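Side-chain contacts in 3',5'-cyclic-nucleotide phosphodiesterase 1 (PDB 4OJV), which is a yeast enzyme of the class-II phosphodiesterase family that holds zinc ions in a metallo-beta-lactamase-type fold of two mixed sheets flanked by helices: residues Y45-M50 with E116-I121; K153-W156 with T161-V164; F227-D232 with S262-N267; T325-T330 with R334-T339. All blocks are in the same frame, centred on the assembly; numbering follows the deposited sequence.

Interactions 1 and 2 adjoin along one mixed sheet: K153 NZ of interaction 2 comes to 3.0 Å from F118 O of interaction 1, although their centres are about 21 Å apart. Interactions 2 and 3 touch more lightly, W156 O lying 3.7 Å from Y228 OH, a point where an element of the first sheet meets one of the second. Interaction 4 stands apart from the other three. Its nearest neighbour is interaction 3, about 9 Å away between nearest atoms. It alone contains a zinc ligand, H326, so interactions 1, 2 and 3 belong to the surrounding framework. Interactions 1, 2 and 4 each have residues within reach of the second subunit.

Interaction 1. Residues Y45-M50 with E116-I121; sequences YQLREM and EVFQGI
L47 and F118 mark the closest approach of the two backbones, their CA atoms 7.7 Å apart. Residues 45-50 are a length of helix 44-53; residues 116-121 run from helix 110-119 through G120 into strand 121-125, which I121 opens. L47 points its CB at the second segment and carries its whole side of the contact, fanning its two methyls over different partners. CD1 reaches CD1 of F118 at 3.7 Å, arriving at the ring's edge and near its plane, not over a face. The two side chains cross at about a right angle. F118 has its ring anti to the backbone N (chi1 -170°), which swings it out beside the leucine. The same CD1 also lies 4.2 Å from CD1 of I121, while CD2 turns to CG1 of V117, likewise at 4.2 Å. One leucine therefore bridges helix residues V117 and F118 and the strand residue I121. I121 also rests on L35 and A37 of strand 35-38, and F118 makes a cation-pi contact with K153. Y45 faces other company, stacking on Y18 of the second subunit. All four touching residues are buried; the 120 Å² is buried without a hydrogen bond, and every side-chain contact across it is apolar, so the contact probably depends on shape and the exclusion of water rather than on directional bonds.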
# COMPACT_ATOMS: atom_id res chain seq x y z
N TYR A 45 -6.95 4.23 -4.64
CA TYR A 45 -6.71 5.32 -3.70
C TYR A 45 -6.19 6.54 -4.44
O TYR A 45 -6.61 7.68 -4.19
CB TYR A 45 -5.74 4.86 -2.60
CG TYR A 45 -5.64 5.80 -1.43
CD1 TYR A 45 -4.92 6.99 -1.52
CD2 TYR A 45 -6.24 5.48 -0.21
CE1 TYR A 45 -4.80 7.85 -0.44
CE2 TYR A 45 -6.13 6.34 0.88
CZ TYR A 45 -5.41 7.51 0.76
OH TYR A 45 -5.30 8.36 1.84
N GLN A 46 -5.27 6.30 -5.37
CA GLN A 46 -4.67 7.40 -6.10
C GLN A 46 -5.61 8.01 -7.14
O GLN A 46 -5.63 9.23 -7.31
CB GLN A 46 -3.34 6.96 -6.73
CG GLN A 46 -2.51 8.09 -7.34
CD GLN A 46 -2.36 9.34 -6.46
OE1 GLN A 46 -2.15 9.26 -5.25
NE2 GLN A 46 -2.47 10.51 -7.09
N LEU A 47 -6.40 7.17 -7.80
CA LEU A 47 -7.44 7.68 -8.69
C LEU A 47 -8.38 8.62 -7.93
O LEU A 47 -8.73 9.69 -8.43
CB LEU A 47 -8.23 6.53 -9.32
CG LEU A 47 -7.45 5.75 -10.38
CD1 LEU A 47 -8.16 4.45 -10.71
CD2 LEU A 47 -7.22 6.57 -11.64
N ARG A 48 -8.76 8.22 -6.72
CA ARG A 48 -9.64 9.05 -5.91
C ARG A 48 -9.01 10.41 -5.59
O ARG A 48 -9.68 11.45 -5.68
CB ARG A 48 -10.00 8.34 -4.61
CG ARG A 48 -11.09 9.04 -3.81
CD ARG A 48 -11.49 8.21 -2.61
NE ARG A 48 -10.38 8.06 -1.68
CZ ARG A 48 -10.38 7.29 -0.59
NH1 ARG A 48 -11.44 6.56 -0.28
NH2 ARG A 48 -9.30 7.25 0.18
N GLU A 49 -7.72 10.41 -5.23
CA GLU A 49 -7.00 11.65 -4.95
C GLU A 49 -7.02 12.58 -6.14
O GLU A 49 -7.22 13.79 -6.00
CB GLU A 49 -5.55 11.35 -4.57
CG GLU A 49 -5.36 10.83 -3.15
CD GLU A 49 -5.91 11.76 -2.09
OE1 GLU A 49 -5.59 12.97 -2.10
OE2 GLU A 49 -6.67 11.27 -1.23
N MET A 50 -6.82 12.01 -7.33
CA MET A 50 -6.74 12.79 -8.55
C MET A 50 -8.11 13.35 -8.91
O MET A 50 -8.18 14.44 -9.47
CB MET A 50 -6.13 11.97 -9.68
CG MET A 50 -4.68 11.57 -9.42
SD MET A 50 -3.92 10.58 -10.72
CE MET A 50 -3.93 11.77 -12.04
N GLU A 116 -16.33 3.89 -10.43
CA GLU A 116 -16.67 3.92 -11.86
C GLU A 116 -15.41 3.97 -12.74
O GLU A 116 -15.27 3.18 -13.68
CB GLU A 116 -17.62 5.07 -12.15
CG GLU A 116 -19.02 4.86 -11.60
CD GLU A 116 -19.97 6.00 -11.89
OE1 GLU A 116 -20.96 6.13 -11.14
OE2 GLU A 116 -19.73 6.76 -12.85
N VAL A 117 -14.50 4.89 -12.45
CA VAL A 117 -13.26 4.97 -13.24
C VAL A 117 -12.51 3.66 -13.13
O VAL A 117 -12.01 3.13 -14.13
CB VAL A 117 -12.35 6.14 -12.78
CG1 VAL A 117 -10.99 6.09 -13.49
CG2 VAL A 117 -13.02 7.47 -13.03
N PHE A 118 -12.43 3.12 -11.91
CA PHE A 118 -11.64 1.94 -11.69
C PHE A 118 -12.18 0.68 -12.37
O PHE A 118 -11.41 -0.20 -12.79
CB PHE A 118 -11.43 1.73 -10.19
CG PHE A 118 -10.43 0.68 -9.90
CD1 PHE A 118 -9.09 0.85 -10.23
CD2 PHE A 118 -10.84 -0.52 -9.33
CE1 PHE A 118 -8.16 -0.15 -9.98
CE2 PHE A 118 -9.90 -1.51 -9.05
CZ PHE A 118 -8.57 -1.33 -9.38
N GLN A 119 -13.50 0.61 -12.55
CA GLN A 119 -14.07 -0.52 -13.28
C GLN A 119 -13.55 -0.61 -14.72
O GLN A 119 -13.51 -1.69 -15.30
CB GLN A 119 -15.61 -0.52 -13.21
CG GLN A 119 -16.35 0.38 -14.20
CD GLN A 119 -17.82 0.01 -14.34
OE1 GLN A 119 -18.25 -1.08 -13.93
NE2 GLN A 119 -18.60 0.91 -14.91
N GLY A 120 -13.11 0.52 -15.27
CA GLY A 120 -12.55 0.57 -16.61
C GLY A 120 -11.16 -0.02 -16.75
O GLY A 120 -10.73 -0.29 -17.87
N ILE A 121 -10.44 -0.22 -15.65
CA ILE A 121 -9.15 -0.90 -15.77
C ILE A 121 -9.36 -2.39 -16.15
O ILE A 121 -9.75 -3.19 -15.30
CB ILE A 121 -8.31 -0.71 -14.50
CG1 ILE A 121 -7.88 0.75 -14.35
CG2 ILE A 121 -7.04 -1.55 -14.57
CD1 ILE A 121 -8.90 1.70 -13.81

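Interaction 2. Residues K153-W156 with T161-V164; sequences KTIW and TIDV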
# COMPACT_ATOMS: atom_id res chain seq x y z
N LYS A 153 -11.49 -8.34 -15.05
CA LYS A 153 -10.08 -7.94 -15.12
C LYS A 153 -9.14 -9.11 -15.41
O LYS A 153 -9.34 -10.22 -14.91
CB LYS A 153 -9.64 -7.25 -13.83
CG LYS A 153 -10.39 -5.98 -13.46
CD LYS A 153 -9.62 -5.22 -12.39
CE LYS A 153 -10.48 -4.33 -11.51
NZ LYS A 153 -10.83 -3.05 -12.17
N THR A 154 -8.12 -8.83 -16.20
CA THR A 154 -7.10 -9.80 -16.54
C THR A 154 -5.73 -9.26 -16.13
O THR A 154 -5.41 -8.09 -16.39
CB THR A 154 -7.11 -10.13 -18.05
OG1 THR A 154 -8.41 -10.61 -18.42
CG2 THR A 154 -6.08 -11.20 -18.38
N ILE A 155 -4.95 -10.12 -15.49
CA ILE A 155 -3.59 -9.81 -15.07
C ILE A 155 -2.67 -10.60 -16.01
O ILE A 155 -2.73 -11.84 -16.05
CB ILE A 155 -3.32 -10.26 -13.61
CG1 ILE A 155 -4.29 -9.59 -12.63
CG2 ILE A 155 -1.88 -9.98 -13.24
CD1 ILE A 155 -4.37 -10.30 -11.29
N TRP A 156 -1.86 -9.87 -16.78
CA TRP A 156 -0.92 -10.45 -17.73
C TRP A 156 0.48 -10.35 -17.23
O TRP A 156 0.86 -9.39 -16.56
CB TRP A 156 -0.97 -9.68 -19.04
CG TRP A 156 -2.31 -9.61 -19.71
CD1 TRP A 156 -3.31 -8.66 -19.52
CD2 TRP A 156 -2.82 -10.50 -20.75
NE1 TRP A 156 -4.38 -8.91 -20.34
CE2 TRP A 156 -4.14 -10.00 -21.11
CE3 TRP A 156 -2.33 -11.63 -21.39
CZ2 TRP A 156 -4.93 -10.62 -22.07
CZ3 TRP A 156 -3.12 -12.25 -22.37
CH2 TRP A 156 -4.39 -11.75 -22.69
N THR A 161 6.34 -14.04 -13.37
CA THR A 161 5.38 -13.24 -12.63
C THR A 161 4.11 -14.04 -12.35
O THR A 161 3.69 -14.14 -11.20
CB THR A 161 5.04 -11.96 -13.42
OG1 THR A 161 6.21 -11.15 -13.52
CG2 THR A 161 3.94 -11.17 -12.74
N ILE A 162 3.50 -14.61 -13.39
CA ILE A 162 2.20 -15.24 -13.23
C ILE A 162 2.25 -16.43 -12.28
O ILE A 162 1.37 -16.59 -11.43
CB ILE A 162 1.60 -15.63 -14.60
CG1 ILE A 162 1.32 -14.36 -15.43
CG2 ILE A 162 0.35 -16.49 -14.43
CD1 ILE A 162 0.30 -13.40 -14.83
N ASP A 163 3.29 -17.25 -12.40
CA ASP A 163 3.42 -18.43 -11.54
C ASP A 163 3.51 -18.03 -10.07
O ASP A 163 2.94 -18.68 -9.20
CB ASP A 163 4.63 -19.28 -11.95
CG ASP A 163 4.47 -19.92 -13.33
OD1 ASP A 163 3.35 -19.97 -13.87
OD2 ASP A 163 5.50 -20.38 -13.87
N VAL A 164 4.22 -16.94 -9.80
CA VAL A 164 4.36 -16.45 -8.44
C VAL A 164 3.04 -15.89 -7.91
O VAL A 164 2.67 -16.13 -6.77
CB VAL A 164 5.49 -15.40 -8.35
CG1 VAL A 164 5.49 -14.70 -7.00
CG2 VAL A 164 6.82 -16.09 -8.59
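I162 reaches W156 and I155 with a single methyl, CD1. This atom sits 3.6 Å from O of I155 and 3.9 Å from C of W156, so the methyl lies against the strand backbone, at the carbonyl oxygen of I155 and the carbonyl carbon of W156. A looser touch, 4.4 Å, joins it to CG2 of I155. The CB of I162 does not itself aim at the strand; with CG1 beside the backbone N (chi1 -64°) and a second bend in the same sense (chi2 -62°), the longer branch curls back so that its end comes nearer. I155 turns its CB toward the helix, W156 turns its own away, and the helix therefore meets the tryptophan through its backbone. Strand 153-157 and helix 159-169 are the first two elements of a beta-alpha-beta unit completed by strand 186-190, and the contact closes across the short turn from strand to helix. Both partners also touch this next, parallel strand: I155 on L188, I162 on C190. On the far side of strand 153-157 the indole has CG2 of T154 over the rim of one face, 3.4 Å above its plane. It is anchored to the neighbouring strand 121-125, where NE1 is hydrogen-bonded to OD1 of D123 and the ring stacks with Y125. Further along the helix, V164 packs on P129, which falls between the zinc ligands H128 and H130 in sequence, and on I174 of the second subunit.

Interaction 3. Residues F227-D232 with S262-N267; sequences FYIFRD and SYVAEN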
# COMPACT_ATOMS: atom_id res chain seq x y z
N PHE A 227 10.30 -5.64 -19.39
CA PHE A 227 10.07 -4.39 -20.11
C PHE A 227 8.92 -4.63 -21.08
O PHE A 227 8.87 -5.67 -21.75
CB PHE A 227 11.30 -4.03 -20.95
CG PHE A 227 12.46 -3.42 -20.19
CD1 PHE A 227 12.53 -3.36 -18.80
CD2 PHE A 227 13.53 -2.90 -20.93
CE1 PHE A 227 13.63 -2.79 -18.17
CE2 PHE A 227 14.62 -2.33 -20.30
CZ PHE A 227 14.68 -2.27 -18.92
N TYR A 228 7.98 -3.69 -21.14
CA TYR A 228 6.88 -3.77 -22.08
C TYR A 228 6.97 -2.69 -23.14
O TYR A 228 7.07 -1.50 -22.81
CB TYR A 228 5.55 -3.60 -21.35
CG TYR A 228 5.13 -4.78 -20.51
CD1 TYR A 228 4.57 -5.91 -21.10
CD2 TYR A 228 5.26 -4.76 -19.12
CE1 TYR A 228 4.17 -6.99 -20.34
CE2 TYR A 228 4.86 -5.84 -18.35
CZ TYR A 228 4.31 -6.96 -18.97
OH TYR A 228 3.90 -8.06 -18.24
N ILE A 229 6.90 -3.10 -24.40
CA ILE A 229 6.69 -2.16 -25.51
C ILE A 229 5.21 -2.13 -25.84
O ILE A 229 4.60 -3.18 -26.06
CB ILE A 229 7.48 -2.54 -26.78
CG1 ILE A 229 8.97 -2.75 -26.45
CG2 ILE A 229 7.27 -1.49 -27.88
CD1 ILE A 229 9.80 -3.24 -27.62
N PHE A 230 4.63 -0.93 -25.89
CA PHE A 230 3.28 -0.74 -26.41
C PHE A 230 3.38 0.03 -27.71
O PHE A 230 3.95 1.11 -27.74
CB PHE A 230 2.37 -0.01 -25.41
CG PHE A 230 2.13 -0.79 -24.15
CD1 PHE A 230 3.00 -0.68 -23.06
CD2 PHE A 230 1.06 -1.68 -24.06
CE1 PHE A 230 2.78 -1.42 -21.91
CE2 PHE A 230 0.84 -2.43 -22.91
CZ PHE A 230 1.71 -2.30 -21.84
N ARG A 231 2.81 -0.55 -28.77
CA ARG A 231 2.87 0.07 -30.10
C ARG A 231 1.47 0.35 -30.62
O ARG A 231 0.65 -0.56 -30.72
CB ARG A 231 3.63 -0.82 -31.07
CG ARG A 231 3.60 -0.30 -32.51
CD ARG A 231 4.60 -1.04 -33.40
NE ARG A 231 4.30 -2.46 -33.44
CZ ARG A 231 5.21 -3.42 -33.56
NH1 ARG A 231 6.50 -3.12 -33.68
NH2 ARG A 231 4.82 -4.69 -33.57
N ASP A 232 1.20 1.61 -30.94
CA ASP A 232 -0.04 1.96 -31.61
C ASP A 232 0.08 1.54 -33.07
O ASP A 232 0.95 2.04 -33.78
CB ASP A 232 -0.29 3.46 -31.53
CG ASP A 232 -1.51 3.87 -32.30
OD1 ASP A 232 -2.58 3.30 -32.05
OD2 ASP A 232 -1.39 4.76 -33.17
N SER A 262 18.65 -3.83 -28.92
CA SER A 262 18.82 -4.24 -30.31
C SER A 262 17.46 -4.35 -31.00
O SER A 262 17.29 -3.88 -32.13
CB SER A 262 19.59 -5.55 -30.41
OG SER A 262 20.92 -5.40 -29.94
N TYR A 263 16.50 -4.95 -30.31
CA TYR A 263 15.15 -5.08 -30.86
C TYR A 263 14.52 -3.71 -31.10
O TYR A 263 13.92 -3.47 -32.16
CB TYR A 263 14.27 -5.91 -29.91
CG TYR A 263 12.90 -6.23 -30.46
CD1 TYR A 263 11.86 -5.31 -30.36
CD2 TYR A 263 12.63 -7.47 -31.05
CE1 TYR A 263 10.59 -5.60 -30.86
CE2 TYR A 263 11.37 -7.76 -31.55
CZ TYR A 263 10.35 -6.83 -31.45
OH TYR A 263 9.10 -7.12 -31.94
N VAL A 264 14.66 -2.81 -30.13
CA VAL A 264 14.13 -1.46 -30.25
C VAL A 264 14.75 -0.73 -31.45
O VAL A 264 14.03 -0.20 -32.30
CB VAL A 264 14.33 -0.66 -28.94
CG1 VAL A 264 13.98 0.81 -29.13
CG2 VAL A 264 13.51 -1.27 -27.81
N ALA A 265 16.08 -0.74 -31.54
CA ALA A 265 16.76 -0.03 -32.62
C ALA A 265 16.42 -0.62 -33.99
O ALA A 265 16.31 0.12 -34.98
CB ALA A 265 18.27 -0.01 -32.40
N GLU A 266 16.24 -1.94 -34.06
CA GLU A 266 15.90 -2.60 -35.33
C GLU A 266 14.47 -2.28 -35.77
O GLU A 266 14.22 -2.07 -36.96
CB GLU A 266 16.10 -4.12 -35.24
CG GLU A 266 15.81 -4.82 -36.56
CD GLU A 266 16.14 -6.31 -36.56
OE1 GLU A 266 16.22 -6.91 -35.47
OE2 GLU A 266 16.30 -6.88 -37.66
N ASN A 267 13.55 -2.24 -34.81
CA ASN A 267 12.13 -2.28 -35.13
C ASN A 267 11.35 -1.00 -34.93
O ASN A 267 10.26 -0.85 -35.48
CB ASN A 267 11.46 -3.43 -34.38
CG ASN A 267 11.96 -4.78 -34.85
OD1 ASN A 267 11.72 -5.18 -35.99
ND2 ASN A 267 12.69 -5.47 -33.99
O HOH W 1 7.59 -0.64 -34.83
O HOH W 2 8.01 -5.50 -33.84
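I229 meets Y263 and V264 with CD1, the end of its longer branch. The side chain stands out from the strand toward the helix, CG1 beside the backbone N and CD1 extended beyond it, and crosses the tyrosine at a slant. CD1 lies 4.0 Å from CD1 of Y263, and 4.2 Å from CG2 of V264 in the next position of the helix. Two residues on, R231 leaves the same side of the strand and meets the helix through water. CG anti to the backbone N (chi1 174°) sends the chain outward, and a bend at chi3 (60°) turns the guanidinium so that NH1 serves two waters. Water 1 accepts from NH1 of R231 at 2.9 Å and donates to O of N267 at 2.8 Å, at the last residue of the helix. Water 2 lies in the guanidinium plane, accepts from NH1 of R231 at 2.8 Å and is hydrogen-bonded to OH of Y263 at 2.7 Å. NH2 of R231 is salt-bridged to D205. One face of the tyrosine ring is covered from its own helix: ND2 of N267 stands 3.4 Å above its centre. That amide is held there by a bent bond (139°) from ND2 to O of Y263, a carbonyl that also accepts from N267 N. Helix 256-267 packs on a face of the seven-stranded sheet, consistent with the layering of a metallo-beta-lactamase-type fold. Strand 222-232 runs between strands 204-215 and 238-242, F209 of the former touching both I229 and Y263, while V264 touches I240 of the latter and L307 and Y311 of helix 297-311.

Interaction 4. Residues T325-T330 with R334-T339; sequences THVKST and RDPRLT. With ZN (zinc ion), chain E; SO4 (sulfate ion), chain B.
R337, whose aliphatic part packs on V327, presents one edge of its guanidinium to the carboxylate of D335, the two groups meeting in plane. The grip is side-on: NE donates to OD1 of D335 at 3.0 Å and nearly straight (173°), NH2 to OD2 of D335 at 2.8 Å, both oxygens using their syn lone pairs. A bend at chi3 (-61°) folds the arginine back to do this. R334 lays one face of its guanidinium over CB of L338. The imidazole of H326 binds zinc through NE2 at 2.1 Å; D132, H133, D244 and water 3 are further ligands. A sulfate, probably from the crystallisation liquor, also lies at the metal, its nearest oxygen less surely placed. D335 is also the N-cap of helix 336-350, its OD1 accepting from N of R337 at 3.0 Å on the anti side, so one oxygen serves both backbone and side chain of R337. The loop after strand 321-325 carries a metal ligand at one end and leads at the other into a capped helix. Across the contact, CG1 of V327 meets CG of R337 at 3.7 Å. P336, opening the helix, places CG 3.3 Å from O of K328, and its ring slides past T330, whose CG2 lies 3.9 Å from CG of P336. K328 points its CB away from the helix and extends toward the metal, bending at its last torsion (chi4 -65°), where NZ donates to O2 of the sulfate at 2.8 Å; NE2 of H294 binds the same anion, and O of G13 also accepts from the lysine.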
# COMPACT_ATOMS: atom_id res chain seq x y z
N THR A 325 11.54 6.66 -13.21
CA THR A 325 10.57 6.13 -12.27
C THR A 325 11.27 5.49 -11.07
O THR A 325 12.49 5.32 -11.05
CB THR A 325 9.71 5.06 -12.95
OG1 THR A 325 10.56 3.97 -13.32
CG2 THR A 325 9.02 5.63 -14.20
N HIS A 326 10.47 5.12 -10.06
CA HIS A 326 10.92 4.22 -9.00
C HIS A 326 12.07 4.77 -8.20
O HIS A 326 12.92 4.03 -7.72
CB HIS A 326 11.27 2.85 -9.61
CG HIS A 326 11.23 1.70 -8.64
ND1 HIS A 326 12.29 1.35 -7.87
CD2 HIS A 326 10.24 0.76 -8.38
CE1 HIS A 326 11.97 0.28 -7.13
NE2 HIS A 326 10.72 -0.09 -7.45
N VAL A 327 12.12 6.09 -8.03
CA VAL A 327 13.16 6.67 -7.19
C VAL A 327 12.85 6.35 -5.73
O VAL A 327 11.72 6.52 -5.27
CB VAL A 327 13.31 8.19 -7.42
CG1 VAL A 327 14.34 8.78 -6.46
CG2 VAL A 327 13.71 8.47 -8.86
N LYS A 328 13.86 5.88 -5.01
CA LYS A 328 13.69 5.52 -3.61
C LYS A 328 13.87 6.72 -2.69
O LYS A 328 14.63 7.65 -3.00
CB LYS A 328 14.69 4.42 -3.25
CG LYS A 328 14.35 3.08 -3.88
CD LYS A 328 15.33 1.98 -3.50
CE LYS A 328 14.95 0.62 -4.08
NZ LYS A 328 13.67 0.05 -3.56
N SER A 329 13.19 6.70 -1.55
CA SER A 329 13.53 7.65 -0.49
C SER A 329 14.90 7.31 0.08
O SER A 329 15.38 6.17 -0.03
CB SER A 329 12.53 7.61 0.67
OG SER A 329 11.23 7.94 0.25
N THR A 330 15.52 8.30 0.69
CA THR A 330 16.79 8.12 1.34
C THR A 330 16.84 9.19 2.42
O THR A 330 16.22 10.24 2.26
CB THR A 330 17.97 8.22 0.34
OG1 THR A 330 19.20 8.04 1.03
CG2 THR A 330 17.98 9.57 -0.38
N ARG A 334 18.83 16.39 0.41
CA ARG A 334 18.16 16.82 -0.82
C ARG A 334 17.34 15.69 -1.43
O ARG A 334 17.74 14.52 -1.39
CB ARG A 334 19.19 17.34 -1.82
CG ARG A 334 18.63 18.00 -3.08
CD ARG A 334 19.54 19.13 -3.55
NE ARG A 334 18.97 19.87 -4.68
CZ ARG A 334 19.26 19.66 -5.95
NH1 ARG A 334 20.13 18.71 -6.29
NH2 ARG A 334 18.69 20.40 -6.89
N ASP A 335 16.20 16.06 -1.99
CA ASP A 335 15.31 15.13 -2.67
C ASP A 335 16.11 14.35 -3.72
O ASP A 335 16.69 14.94 -4.63
CB ASP A 335 14.18 15.94 -3.32
CG ASP A 335 13.02 15.10 -3.84
OD1 ASP A 335 13.24 14.01 -4.42
OD2 ASP A 335 11.88 15.57 -3.68
N PRO A 336 16.15 13.00 -3.59
CA PRO A 336 16.99 12.24 -4.52
C PRO A 336 16.49 12.32 -5.96
O PRO A 336 17.28 12.10 -6.87
CB PRO A 336 16.89 10.81 -4.00
CG PRO A 336 15.61 10.77 -3.23
CD PRO A 336 15.51 12.13 -2.59
N ARG A 337 15.22 12.65 -6.17
CA ARG A 337 14.75 12.83 -7.54
C ARG A 337 15.47 14.00 -8.21
O ARG A 337 15.78 13.94 -9.40
CB ARG A 337 13.24 13.06 -7.56
CG ARG A 337 12.46 11.85 -7.08
CD ARG A 337 10.99 12.13 -6.89
NE ARG A 337 10.75 13.18 -5.90
CZ ARG A 337 9.57 13.73 -5.67
NH1 ARG A 337 8.50 13.31 -6.34
NH2 ARG A 337 9.45 14.69 -4.76
N LEU A 338 15.73 15.06 -7.44
CA LEU A 338 16.45 16.22 -7.97
C LEU A 338 17.92 15.87 -8.20
O LEU A 338 18.49 16.22 -9.23
CB LEU A 338 16.28 17.42 -7.04
CG LEU A 338 14.84 17.93 -6.87
CD1 LEU A 338 14.76 19.05 -5.84
CD2 LEU A 338 14.25 18.37 -8.20
N THR A 339 18.53 15.19 -7.23
CA THR A 339 19.92 14.75 -7.37
C THR A 339 20.09 13.88 -8.62
O THR A 339 20.98 14.11 -9.44
CB THR A 339 20.36 13.98 -6.12
OG1 THR A 339 20.22 14.83 -4.98
CG2 THR A 339 21.80 13.47 -6.24
ZN ZN E . 10.08 -2.08 -7.17
S SO4 B . 12.54 -3.13 -4.99
O1 SO4 B . 11.60 -3.66 -3.96
O2 SO4 B . 13.77 -2.63 -4.31
O3 SO4 B . 12.88 -4.20 -5.99
O4 SO4 B . 11.85 -1.99 -5.65
O HOH W 3 10.24 -3.97 -6.49